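Local atomic coordinates of neuraminidase (Bacteroides thetaiotaomicron, PDB entry 5MUL), a protein that probably hydrolyses rhamnose-containing glycans, being a beta-propeller glycoside hydrolase with rhamnosidase character, and binds beta-D-glucuronic acid in a pocket. Residues Trp212-Thr217 and Ile250-Ala255; His224-Ala229 and Glu256-Ile261; Gly341-Ile346 and Ala362-Gly367. One frame throughout, in Å; residues are numbered along the deposited sequence. Where two conformers were deposited one is given.

Interaction 1. Residues Trp212-Thr217 and Ile250-Ala255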
loop_
_atom_site.group_PDB
_atom_site.type_symbol
_atom_site.label_atom_id
_atom_site.label_comp_id
_atom_site.label_asym_id
_atom_site.label_seq_id
_atom_site.Cartn_x
_atom_site.Cartn_y
_atom_site.Cartn_z
ATOM N N TRP A 212 -7.409 -2.096 -9.022
ATOM C CA TRP A 212 -8.452 -1.287 -8.423
ATOM C C TRP A 212 -9.780 -1.995 -8.386
ATOM O O TRP A 212 -10.012 -2.952 -9.118
ATOM C CB TRP A 212 -8.582 0.065 -9.125
ATOM C CG TRP A 212 -9.125 0.042 -10.523
ATOM C CD1 TRP A 212 -10.429 0.330 -10.920
ATOM C CD2 TRP A 212 -8.398 -0.208 -11.723
ATOM N NE1 TRP A 212 -10.519 0.273 -12.271
ATOM C CE2 TRP A 212 -9.301 -0.056 -12.806
ATOM C CE3 TRP A 212 -7.066 -0.558 -12.006
ATOM C CZ2 TRP A 212 -8.903 -0.255 -14.143
ATOM C CZ3 TRP A 212 -6.673 -0.729 -13.328
ATOM C CH2 TRP A 212 -7.599 -0.610 -14.385
ATOM N N VAL A 213 -10.661 -1.457 -7.560
ATOM C CA VAL A 213 -12.067 -1.829 -7.555
ATOM C C VAL A 213 -12.875 -0.608 -7.964
ATOM O O VAL A 213 -12.455 0.526 -7.806
ATOM C CB VAL A 213 -12.557 -2.339 -6.172
ATOM C CG1 VAL A 213 -11.648 -3.441 -5.627
ATOM C CG2 VAL A 213 -12.727 -1.239 -5.167
ATOM N N TRP A 214 -14.068 -0.845 -8.518
ATOM C CA TRP A 214 -15.036 0.225 -8.819
ATOM C C TRP A 214 -16.003 0.384 -7.654
ATOM O O TRP A 214 -16.309 -0.559 -6.962
ATOM C CB TRP A 214 -15.839 -0.161 -10.051
ATOM C CG TRP A 214 -15.113 -0.315 -11.343
ATOM C CD1 TRP A 214 -15.022 -1.452 -12.095
ATOM C CD2 TRP A 214 -14.417 0.705 -12.085
ATOM N NE1 TRP A 214 -14.308 -1.214 -13.228
ATOM C CE2 TRP A 214 -13.913 0.094 -13.253
ATOM C CE3 TRP A 214 -14.153 2.063 -11.867
ATOM C CZ2 TRP A 214 -13.199 0.805 -14.230
ATOM C CZ3 TRP A 214 -13.441 2.773 -12.840
ATOM C CH2 TRP A 214 -12.970 2.118 -14.010
ATOM N N ARG A 215 -16.534 1.597 -7.502
ATOM C CA ARG A 215 -17.633 1.844 -6.542
ATOM C C ARG A 215 -18.650 2.758 -7.194
ATOM O O ARG A 215 -18.335 3.836 -7.691
ATOM C CB ARG A 215 -17.192 2.419 -5.196
ATOM C CG ARG A 215 -18.332 2.391 -4.163
ATOM C CD ARG A 215 -18.056 3.246 -2.934
ATOM N NE ARG A 215 -17.166 2.593 -1.985
ATOM C CZ ARG A 215 -17.126 2.890 -0.694
ATOM N NH1 ARG A 215 -17.939 3.811 -0.195
ATOM N NH2 ARG A 215 -16.290 2.248 0.106
ATOM N N GLU A 216 -19.900 2.269 -7.231
ATOM C CA GLU A 216 -20.960 2.984 -7.981
ATOM C C GLU A 216 -21.534 4.188 -7.252
ATOM O O GLU A 216 -21.815 5.217 -7.857
ATOM C CB GLU A 216 -22.102 2.031 -8.345
ATOM C CG GLU A 216 -21.743 0.949 -9.332
ATOM C CD GLU A 216 -21.147 1.498 -10.616
ATOM O OE1 GLU A 216 -21.712 2.447 -11.218
ATOM O OE2 GLU A 216 -20.095 1.007 -11.029
ATOM N N THR A 217 -21.732 4.067 -5.954
ATOM C CA THR A 217 -22.357 5.130 -5.163
ATOM C C THR A 217 -21.566 5.400 -3.895
ATOM O O THR A 217 -20.518 4.807 -3.668
ATOM C CB THR A 217 -23.817 4.770 -4.772
ATOM O OG1 THR A 217 -23.820 3.808 -3.701
ATOM C CG2 THR A 217 -24.582 4.216 -5.953
ATOM N N ILE A 250 -8.541 4.268 -18.933
ATOM C CA ILE A 250 -9.083 2.968 -18.679
ATOM C C ILE A 250 -10.444 3.169 -17.998
ATOM O O ILE A 250 -10.569 3.781 -16.914
ATOM C CB ILE A 250 -8.154 2.089 -17.797
ATOM C CG1 ILE A 250 -6.724 2.067 -18.353
ATOM C CG2 ILE A 250 -8.770 0.710 -17.673
ATOM C CD1 ILE A 250 -5.720 1.339 -17.478
ATOM N N THR A 251 -11.486 2.659 -18.641
ATOM C CA THR A 251 -12.857 2.728 -18.136
ATOM C C THR A 251 -13.356 1.347 -17.795
ATOM O O THR A 251 -12.675 0.346 -17.990
ATOM C CB THR A 251 -13.804 3.326 -19.206
ATOM O OG1 THR A 251 -13.910 2.365 -20.251
ATOM C CG2 THR A 251 -13.307 4.629 -19.760
ATOM N N ALA A 252 -14.584 1.266 -17.281
ATOM C CA ALA A 252 -15.162 -0.012 -16.988
ATOM C C ALA A 252 -15.331 -0.904 -18.237
ATOM O O ALA A 252 -15.308 -2.136 -18.135
ATOM C CB ALA A 252 -16.494 0.141 -16.263
ATOM N N SER A 253 -15.478 -0.286 -19.414
ATOM C CA SER A 253 -15.634 -1.035 -20.667
ATOM C C SER A 253 -14.343 -1.707 -21.142
ATOM O O SER A 253 -14.347 -2.874 -21.541
ATOM C CB SER A 253 -16.186 -0.111 -21.755
ATOM O OG SER A 253 -17.411 0.443 -21.317
ATOM N N ASN A 254 -13.219 -0.974 -21.087
ATOM C CA ASN A 254 -11.945 -1.489 -21.653
ATOM C C ASN A 254 -10.988 -2.103 -20.625
ATOM O O ASN A 254 -9.992 -2.660 -21.020
ATOM C CB ASN A 254 -11.212 -0.457 -22.558
ATOM C CG ASN A 254 -10.685 0.756 -21.800
ATOM O OD1 ASN A 254 -11.228 1.096 -20.771
ATOM N ND2 ASN A 254 -9.621 1.402 -22.304
ATOM N N ALA A 255 -11.317 -2.002 -19.334
ATOM C CA ALA A 255 -10.431 -2.530 -18.281
ATOM C C ALA A 255 -10.271 -4.012 -18.385
ATOM O O ALA A 255 -11.200 -4.737 -18.735
ATOM C CB ALA A 255 -10.984 -2.200 -16.930
#
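Two tryptophans of strand 208-215 meet the chain at Ile250-Ala255 through van der Waals contact, with no hydrogen bond between the two segments. The tight part lies round the Trp214 indole, which is sandwiched: Ala252 CB sits 3.6 Å above the ring plane, offset toward the rim, and Trp212 NE1 lies 3.3 Å from the plane on the opposite face. The benzo end of the ring reaches the backbone as well, where Trp214 CZ2 comes within 3.4 Å of Ala252 N. Trp214 gets there with CG beside its backbone N (chi1 -63°), whereas Trp212 takes the tighter rotamer in which CG stands between N and the carbonyl carbon (chi1 69°). That choice sets the edge of the Trp212 indole against the loop: Ile250 CG2 meets it near the ring plane, 3.7 Å from CZ2, and Ala255 CB approaches the same CZ2 to 4.0 Å. On the looser, more solvent-accessible side, the CB of Thr251 points away from the tryptophans. There the loop braces itself: Asn254 OD1 accepts a bond from Thr251 N, 2.7 Å long and in the carbonyl plane, and a second from Thr251 OG1, which stands above that plane. Beyond the contact, Trp214 NE1 is hydrogen-bonded to Tyr257 OH. The loop lies against strands 208-215 and 223-231 of one propeller sheet, Cys227 of the latter packing on both indoles, while strand 195-202 meets Trp212 through Trp198.

Interaction 2. Residues His224-Ala229 and Glu256-Ile261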
loop_
_atom_site.group_PDB
_atom_site.type_symbol
_atom_site.label_atom_id
_atom_site.label_comp_id
_atom_site.label_asym_id
_atom_site.label_seq_id
_atom_site.Cartn_x
_atom_site.Cartn_y
_atom_site.Cartn_z
ATOM N N HIS A 224 -17.352 -3.170 -6.561
ATOM C CA HIS A 224 -17.404 -4.334 -7.421
ATOM C C HIS A 224 -16.154 -4.463 -8.281
ATOM O O HIS A 224 -15.580 -3.437 -8.683
ATOM C CB HIS A 224 -18.661 -4.336 -8.330
ATOM C CG HIS A 224 -18.774 -3.156 -9.259
ATOM N ND1 HIS A 224 -18.351 -3.192 -10.579
ATOM C CD2 HIS A 224 -19.297 -1.926 -9.062
ATOM C CE1 HIS A 224 -18.629 -2.032 -11.146
ATOM N NE2 HIS A 224 -19.180 -1.239 -10.245
ATOM N N ASP A 225 -15.773 -5.711 -8.516
ATOM C CA ASP A 225 -14.724 -6.110 -9.454
ATOM C C ASP A 225 -13.308 -5.764 -9.030
ATOM O O ASP A 225 -13.097 -4.936 -8.155
ATOM C CB ASP A 225 -15.001 -5.563 -10.849
ATOM C CG ASP A 225 -16.348 -6.048 -11.420
ATOM O OD1 ASP A 225 -16.635 -7.242 -11.282
ATOM O OD2 ASP A 225 -17.091 -5.208 -11.934
ATOM N N LEU A 226 -12.362 -6.447 -9.658
ATOM C CA LEU A 226 -10.961 -6.171 -9.465
ATOM C C LEU A 226 -10.315 -6.095 -10.855
ATOM O O LEU A 226 -10.390 -7.067 -11.616
ATOM C CB LEU A 226 -10.391 -7.264 -8.583
ATOM C CG LEU A 226 -8.931 -7.166 -8.196
ATOM C CD1 LEU A 226 -8.625 -5.893 -7.415
ATOM C CD2 LEU A 226 -8.496 -8.401 -7.412
ATOM N N CYS A 227 -9.715 -4.955 -11.167
ATOM C CA CYS A 227 -9.135 -4.667 -12.448
ATOM C C CYS A 227 -7.630 -4.448 -12.352
ATOM O O CYS A 227 -7.128 -4.190 -11.248
ATOM C CB CYS A 227 -9.802 -3.424 -13.021
ATOM S SG CYS A 227 -11.579 -3.620 -13.356
ATOM N N TYR A 228 -6.942 -4.551 -13.485
ATOM C CA TYR A 228 -5.483 -4.551 -13.496
ATOM C C TYR A 228 -4.929 -3.827 -14.696
ATOM O O TYR A 228 -5.509 -3.900 -15.791
ATOM C CB TYR A 228 -4.998 -5.981 -13.481
ATOM C CG TYR A 228 -3.498 -6.132 -13.546
ATOM C CD1 TYR A 228 -2.699 -5.957 -12.412
ATOM C CD2 TYR A 228 -2.865 -6.460 -14.727
ATOM C CE1 TYR A 228 -1.327 -6.106 -12.472
ATOM C CE2 TYR A 228 -1.496 -6.597 -14.796
ATOM C CZ TYR A 228 -0.706 -6.449 -13.670
ATOM O OH TYR A 228 0.655 -6.593 -13.767
ATOM N N ALA A 229 -3.773 -3.189 -14.514
ATOM C CA ALA A 229 -2.946 -2.652 -15.567
ATOM C C ALA A 229 -1.495 -2.624 -15.118
ATOM O O ALA A 229 -1.214 -2.567 -13.908
ATOM C CB ALA A 229 -3.384 -1.249 -15.940
ATOM N N GLU A 256 -9.084 -4.500 -18.009
ATOM C CA GLU A 256 -8.863 -5.901 -17.746
ATOM C C GLU A 256 -9.456 -6.252 -16.398
ATOM O O GLU A 256 -9.135 -5.619 -15.380
ATOM C CB GLU A 256 -7.371 -6.275 -17.772
ATOM C CG GLU A 256 -7.159 -7.752 -17.525
ATOM C CD GLU A 256 -5.718 -8.183 -17.530
ATOM O OE1 GLU A 256 -4.814 -7.321 -17.454
ATOM O OE2 GLU A 256 -5.490 -9.415 -17.606
ATOM N N TYR A 257 -10.286 -7.275 -16.359
ATOM C CA TYR A 257 -10.886 -7.743 -15.144
ATOM C C TYR A 257 -10.072 -8.923 -14.633
ATOM O O TYR A 257 -10.079 -10.001 -15.224
ATOM C CB TYR A 257 -12.380 -8.095 -15.364
ATOM C CG TYR A 257 -13.153 -6.839 -15.472
ATOM C CD1 TYR A 257 -13.227 -6.139 -16.668
ATOM C CD2 TYR A 257 -13.798 -6.311 -14.365
ATOM C CE1 TYR A 257 -13.883 -4.939 -16.754
ATOM C CE2 TYR A 257 -14.473 -5.093 -14.421
ATOM C CZ TYR A 257 -14.509 -4.405 -15.629
ATOM O OH TYR A 257 -15.168 -3.212 -15.691
ATOM N N ALA A 258 -9.346 -8.738 -13.533
ATOM C CA ALA A 258 -8.648 -9.837 -12.855
ATOM C C ALA A 258 -9.657 -10.768 -12.228
ATOM O O ALA A 258 -9.471 -11.999 -12.216
ATOM C CB ALA A 258 -7.701 -9.279 -11.805
ATOM N N CYS A 259 -10.730 -10.195 -11.685
ATOM C CA CYS A 259 -11.814 -10.979 -11.120
ATOM C C CYS A 259 -13.123 -10.201 -11.236
ATOM O O CYS A 259 -13.156 -9.006 -10.957
ATOM C CB CYS A 259 -11.474 -11.284 -9.656
ATOM S SG CYS A 259 -12.299 -12.697 -8.890
ATOM N N ARG A 260 -14.199 -10.881 -11.644
ATOM C CA ARG A 260 -15.537 -10.306 -11.613
ATOM C C ARG A 260 -16.145 -10.608 -10.257
ATOM O O ARG A 260 -16.269 -11.768 -9.888
ATOM C CB ARG A 260 -16.411 -10.904 -12.723
ATOM C CG ARG A 260 -15.898 -10.619 -14.130
ATOM C CD ARG A 260 -16.116 -9.171 -14.540
ATOM N NE ARG A 260 -15.810 -8.928 -15.952
ATOM C CZ ARG A 260 -16.263 -7.891 -16.654
ATOM N NH1 ARG A 260 -17.053 -6.992 -16.097
ATOM N NH2 ARG A 260 -15.929 -7.751 -17.925
ATOM N N ILE A 261 -16.486 -9.562 -9.499
ATOM C CA ILE A 261 -17.012 -9.687 -8.156
ATOM C C ILE A 261 -18.170 -8.704 -8.058
ATOM O O ILE A 261 -17.984 -7.489 -8.123
ATOM C CB ILE A 261 -15.944 -9.355 -7.073
ATOM C CG1 ILE A 261 -14.681 -10.203 -7.260
ATOM C CG2 ILE A 261 -16.528 -9.509 -5.668
ATOM C CD1 ILE A 261 -13.406 -9.538 -6.769
HETATM O O HOH W 1 -17.568 -3.041 -14.210
HETATM O O HOH W 2 -18.420 -6.072 -14.041
#
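Asp225 OD2, near Tyr257 CE2, receives three donors: His224 ND1 at 2.7 Å and two waters. One water also donates to Tyr257 OH, itself hydrogen-bonded to Ala252 O; the other, 2.6 Å from OD2, accepts from Arg260 NH1 in one of two deposited conformers, so this link is less certain. The histidine bond is almost straight (174°) and lies in the imidazole plane, but it meets OD2 from above the carboxylate plane. The other oxygen, Asp225 OD1, accepts from Ile261 N at 2.9 Å on its anti side, while Asp225 N donates to Ile261 O, so side chain and backbone clasp one residue. An alanine at Asp225 would remove the acceptor of Ile261 N, and would probably leave that end of the pairing less firmly held and the His224 ring, still bonded to Glu216 at NE2, freer to tilt. Further along, the antiparallel pairing passes through a classic beta bulge: Ala258 and Cys259 both face Leu226, whose O accepts from Cys259 N at 3.1 Å and, weakly, from Ala258 N. This joins strand 223-231 to the outermost strand of a four-stranded propeller sheet. Past the bulge, Cys227 SG lies over one face of the Tyr257 ring, 3.7 Å from its centroid, a sulfur-aromatic contact made with SG beside the backbone N (chi1 -64°). Tyr228 N donates to Glu256 O at 3.1 Å. Their side chains run alongside, and Glu256 OE1 comes to the ring edge, 3.5 Å from Tyr228 CD2; Glu256 OE2 bonds to Ser241 and Trp307, and Tyr228 OH to His209.

Interaction 3. Residues Gly341-Ile346 and Ala362-Gly367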
loop_
_atom_site.group_PDB
_atom_site.type_symbol
_atom_site.label_atom_id
_atom_site.label_comp_id
_atom_site.label_asym_id
_atom_site.label_seq_id
_atom_site.Cartn_x
_atom_site.Cartn_y
_atom_site.Cartn_z
ATOM N N GLY A 341 6.256 -17.260 -5.863
ATOM C CA GLY A 341 5.086 -18.107 -5.589
ATOM C C GLY A 341 4.820 -18.443 -4.129
ATOM O O GLY A 341 3.696 -18.780 -3.772
ATOM N N GLU A 342 5.841 -18.314 -3.275
ATOM C CA GLU A 342 5.684 -18.438 -1.838
ATOM C C GLU A 342 5.103 -17.101 -1.324
ATOM O O GLU A 342 5.604 -16.038 -1.705
ATOM C CB GLU A 342 7.040 -18.719 -1.170
ATOM C CG GLU A 342 7.019 -18.822 0.334
ATOM C CD GLU A 342 8.373 -19.187 0.961
ATOM O OE1 GLU A 342 9.425 -18.871 0.387
ATOM O OE2 GLU A 342 8.374 -19.759 2.062
ATOM N N ILE A 343 4.081 -17.182 -0.498
ATOM C CA ILE A 343 3.371 -15.986 -0.036
ATOM C C ILE A 343 3.383 -15.917 1.468
ATOM O O ILE A 343 3.132 -16.898 2.161
ATOM C CB ILE A 343 1.879 -16.031 -0.421
ATOM C CG1 ILE A 343 1.678 -16.500 -1.850
ATOM C CG2 ILE A 343 1.210 -14.689 -0.119
ATOM C CD1 ILE A 343 2.250 -15.624 -2.894
ATOM N N PHE A 344 3.627 -14.708 1.998
ATOM C CA PHE A 344 3.408 -14.392 3.392
ATOM C C PHE A 344 2.296 -13.351 3.411
ATOM O O PHE A 344 2.475 -12.260 2.836
ATOM C CB PHE A 344 4.711 -13.852 3.982
ATOM C CG PHE A 344 5.857 -14.826 3.899
ATOM C CD1 PHE A 344 6.654 -14.850 2.793
ATOM C CD2 PHE A 344 6.098 -15.726 4.924
ATOM C CE1 PHE A 344 7.708 -15.774 2.669
ATOM C CE2 PHE A 344 7.167 -16.633 4.818
ATOM C CZ PHE A 344 7.941 -16.644 3.706
ATOM N N TYR A 345 1.160 -13.689 3.991
ATOM C CA TYR A 345 -0.071 -12.909 3.866
ATOM C C TYR A 345 -0.421 -12.419 5.256
ATOM O O TYR A 345 -0.713 -13.232 6.128
ATOM C CB TYR A 345 -1.123 -13.846 3.267
ATOM C CG TYR A 345 -2.427 -13.225 2.818
ATOM C CD1 TYR A 345 -3.385 -12.823 3.728
ATOM C CD2 TYR A 345 -2.721 -13.113 1.469
ATOM C CE1 TYR A 345 -4.619 -12.279 3.310
ATOM C CE2 TYR A 345 -3.939 -12.611 1.044
ATOM C CZ TYR A 345 -4.865 -12.182 1.971
ATOM O OH TYR A 345 -6.096 -11.667 1.585
ATOM N N ILE A 346 -0.337 -11.104 5.496
ATOM C CA ILE A 346 -0.446 -10.556 6.838
ATOM C C ILE A 346 -1.826 -9.974 7.016
ATOM O O ILE A 346 -2.296 -9.219 6.160
ATOM C CB ILE A 346 0.635 -9.468 7.086
ATOM C CG1 ILE A 346 2.037 -9.996 6.724
ATOM C CG2 ILE A 346 0.554 -8.977 8.507
ATOM C CD1 ILE A 346 2.454 -11.227 7.490
ATOM N N ALA A 362 3.985 -22.249 0.794
ATOM C CA ALA A 362 5.187 -22.419 -0.006
ATOM C C ALA A 362 4.979 -22.188 -1.496
ATOM O O ALA A 362 5.924 -21.917 -2.252
ATOM C CB ALA A 362 5.752 -23.828 0.209
ATOM N N ASP A 363 3.743 -22.354 -1.953
ATOM C CA ASP A 363 3.437 -22.193 -3.357
ATOM C C ASP A 363 1.954 -21.936 -3.476
ATOM O O ASP A 363 1.128 -22.792 -3.137
ATOM C CB ASP A 363 3.845 -23.453 -4.135
ATOM C CG ASP A 363 3.714 -23.295 -5.627
ATOM O OD1 ASP A 363 2.916 -22.464 -6.118
ATOM O OD2 ASP A 363 4.398 -24.059 -6.348
ATOM N N VAL A 364 1.617 -20.737 -3.928
ATOM C CA VAL A 364 0.236 -20.300 -4.019
ATOM C C VAL A 364 -0.614 -21.235 -4.888
ATOM O O VAL A 364 -1.776 -21.428 -4.584
ATOM C CB VAL A 364 0.142 -18.830 -4.496
ATOM C CG1 VAL A 364 0.650 -18.649 -5.911
ATOM C CG2 VAL A 364 -1.277 -18.281 -4.306
ATOM N N ALA A 365 -0.010 -21.823 -5.916
ATOM C CA ALA A 365 -0.741 -22.723 -6.826
ATOM C C ALA A 365 -1.131 -24.048 -6.181
ATOM O O ALA A 365 -2.210 -24.577 -6.480
ATOM C CB ALA A 365 0.061 -22.976 -8.082
ATOM N N ASN A 366 -0.285 -24.597 -5.317
ATOM C CA ASN A 366 -0.535 -25.970 -4.810
ATOM C C ASN A 366 -0.407 -26.231 -3.316
ATOM O O ASN A 366 -0.949 -27.232 -2.835
ATOM C CB ASN A 366 0.323 -26.969 -5.587
ATOM C CG ASN A 366 1.780 -26.604 -5.590
ATOM O OD1 ASN A 366 2.385 -26.448 -4.533
ATOM N ND2 ASN A 366 2.354 -26.451 -6.781
ATOM N N GLY A 367 0.271 -25.358 -2.575
ATOM C CA GLY A 367 0.588 -25.632 -1.181
ATOM C C GLY A 367 -0.491 -25.236 -0.204
ATOM O O GLY A 367 -1.245 -24.284 -0.442
#
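Gly341, Ala362 and Val364 bury most of the surface in this contact, and its single hydrogen bond runs from Val364 N to Gly341 O. The bond is 2.9 Å long with an angle of 150° at the hydrogen, and its donor is tilted from the carbonyl plane of the glycine. The same oxygen receives a CA-H...O contact from Asp363 CA at 3.4 Å, so two neighbouring residues of the loop converge on it. Gly341 has a positive phi (94°), at which a beta carbon would press on the carbonyl oxygen of the preceding residue; it would also point toward the loop and come close to Asp363 OD1. Ala362 takes part through its backbone, its methyl turned away: its carbonyl oxygen lies against Glu342, 3.5 Å from CA and 3.6 Å from CB. The glutamate chain then extends past it, CG coming near Ala362 CA. Val364 adds the apolar part, its CB standing 3.8 Å from Ile343 CG1. Val364 CG1 stands between the backbone N and the carbonyl carbon (chi1 65°), which brings that methyl to 3.7 Å from Gly341 O. Behind this surface the loop is shaped by Asp363, whose OD1 accepts from Ala365 N at 3.0 Å in an Asx turn and whose backbone O accepts from both Asn366 N and Gly367 N. The contact lies at the end of an antiparallel propeller sheet, where the turn between strands 335-339 and 342-347 meets the loop joining 357-361 to 370-373. Tyr282 of the preceding sheet packs on both Ile343 and Val364, and Arg310, from strand 307-311 at one edge of that sheet, is hydrogen-bonded to Val364 O and Gly367 O.

Interactions 1 and 2 belong to one sheet and interlock along the chain, their centres 8 Å apart. Two probable hydrogen bonds join them, Glu216 OE2 to His224 NE2 at 2.5 Å and Ala252 O to Tyr257 OH at 2.7 Å. Interaction 3 follows two sheets further on, and the sheet from strand 272-275 to strand 307-311 lies between; its centre is about 21 Å from that of interaction 2 and 28 Å from that of interaction 1, with no direct touch. Interaction 2 comes nearer than the others to an annotated site without reaching it: the Tyr228 side chain is about 7 Å from that of Asp203, a glucuronate-binding residue, and about 13 Å from the bound sugar.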